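Local coordinates for hyaluronidase-phage associated (Streptococcus pyogenes, PDB 2WB3) that cleaves hyaluronan as a phage-encoded tail-fibre lyase whose chains wind into a triple-stranded beta-helix, at the interface of chains A and B. Residues are numbered along the deposited sequence; one frame, centred on the assembly and turned at random. Chains: chain A/B, Hyaluronidase-phage associated.

The interface of chains A and B. Residues chain A 38, 41-43, 45; chain B 28-31.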
loop_
_atom_site.group_PDB
_atom_site.type_symbol
_atom_site.label_atom_id
_atom_site.label_comp_id
_atom_site.label_asym_id
_atom_site.label_seq_id
_atom_site.Cartn_x
_atom_site.Cartn_y
_atom_site.Cartn_z
ATOM N N GLU A 38 1.736 16.652 14.031
ATOM C CA GLU A 38 3.054 17.296 13.861
ATOM C C GLU A 38 3.241 18.490 14.764
ATOM O O GLU A 38 2.357 19.334 14.899
ATOM C CB GLU A 38 3.199 17.759 12.416
ATOM C CG GLU A 38 3.222 16.625 11.402
ATOM C CD GLU A 38 1.883 15.986 11.175
ATOM O OE1 GLU A 38 0.856 16.622 11.408
ATOM O OE2 GLU A 38 1.835 14.840 10.725
ATOM N N LEU A 41 5.420 20.694 11.239
ATOM C CA LEU A 41 5.449 20.324 9.882
ATOM C C LEU A 41 4.023 20.202 9.392
ATOM O O LEU A 41 3.111 20.251 10.126
ATOM C CB LEU A 41 6.138 19.001 9.775
ATOM C CG LEU A 41 7.587 19.055 10.162
ATOM C CD1 LEU A 41 8.081 17.732 10.295
ATOM C CD2 LEU A 41 8.323 19.825 9.154
ATOM N N GLY A 42 3.864 20.013 8.110
ATOM C CA GLY A 42 2.534 19.694 7.575
ATOM C C GLY A 42 2.119 18.275 7.795
ATOM O O GLY A 42 2.917 17.374 7.692
ATOM N N THR A 43 0.838 18.058 8.107
ATOM C CA THR A 43 0.357 16.685 8.184
ATOM C C THR A 43 0.549 16.027 6.789
ATOM O O THR A 43 0.919 14.867 6.666
ATOM C CB THR A 43 -1.118 16.695 8.562
ATOM O OG1 THR A 43 -1.241 17.264 9.861
ATOM C CG2 THR A 43 -1.657 15.311 8.565
ATOM N N LYS A 45 2.758 16.933 3.378
ATOM C CA LYS A 45 3.672 17.876 2.738
ATOM C C LYS A 45 3.795 17.484 1.269
ATOM O O LYS A 45 4.028 16.324 0.971
ATOM C CB LYS A 45 5.056 17.734 3.383
ATOM C CG LYS A 45 6.251 18.464 2.747
ATOM C CD LYS A 45 6.106 19.956 2.785
ATOM C CE LYS A 45 7.342 20.685 2.138
ATOM N NZ LYS A 45 8.684 20.408 2.790
ATOM N N GLY B 28 7.191 14.335 15.219
ATOM C CA GLY B 28 8.439 14.804 14.608
ATOM C C GLY B 28 8.475 14.733 13.068
ATOM O O GLY B 28 9.409 15.209 12.452
ATOM N N GLY B 29 7.462 14.152 12.429
ATOM C CA GLY B 29 7.540 14.061 10.979
ATOM C C GLY B 29 6.121 14.118 10.395
ATOM O O GLY B 29 5.129 13.669 11.035
ATOM N N SER B 30 6.060 14.584 9.153
ATOM C CA SER B 30 4.822 14.651 8.364
ATOM C C SER B 30 4.176 13.299 8.282
ATOM O O SER B 30 4.841 12.292 8.062
ATOM C CB SER B 30 5.174 15.183 6.959
ATOM O OG SER B 30 5.482 16.581 7.096
ATOM N N ALA B 31 2.866 13.223 8.492
ATOM C CA ALA B 31 2.215 11.902 8.459
ATOM C C ALA B 31 2.372 11.408 7.041
ATOM O O ALA B 31 2.493 10.223 6.808
ATOM C CB ALA B 31 0.721 11.989 8.764
HETATM O O HOH W 1 2.246 13.212 12.491
#
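B:Ser30 reaches across to the chain A backbone with its hydroxyl, OG donating a hydrogen bond of 2.8 Å to the carbonyl O of A:Gly42. The donor lies in the plane of that carbonyl, and the C=O...OG angle of 148° departs moderately from a straight approach. The hydroxyl is put there by a chi1 of -72°, which sets OG beside the backbone N of B:Ser30 and anti to its carbonyl carbon. Carbon flanks the hydroxyl: CB of A:Leu41 is 3.7 Å from OG of B:Ser30, and CB of A:Lys45 also packs near it, while the rest of the lysine chain runs away from B:Ser30. A:Leu41 extends one branch, CD1, alongside the glycine pair of chain B, 3.8 Å from CA of B:Gly29 and close to the carbonyl O of B:Gly28. Next to the serine, the carboxylate of A:Glu38 faces the backbone of chain B. OE2 of A:Glu38 is 2.9 Å from N of B:Ala31, a weak hydrogen bond, bent to 124° at the hydrogen. A water lies between the same OE2 and O of B:Gly29, although its very short distance to OE2 makes that end of the bridge doubtful. Apolar contact continues with CG2 of A:Thr43, 4.1 Å from CB of B:Ala31. This patch belongs to a larger interface between identical chains without exact two-fold symmetry, consistent with the triple-stranded beta-helix of the tail fibre. Behind this contact, A:Thr43 also ties down the far carboxylate oxygen and may steady the glutamate, whose chain is bent at chi2: the threonine OG1 donates a 2.7 Å hydrogen bond to OE1 of A:Glu38, approaching from above the carboxylate plane.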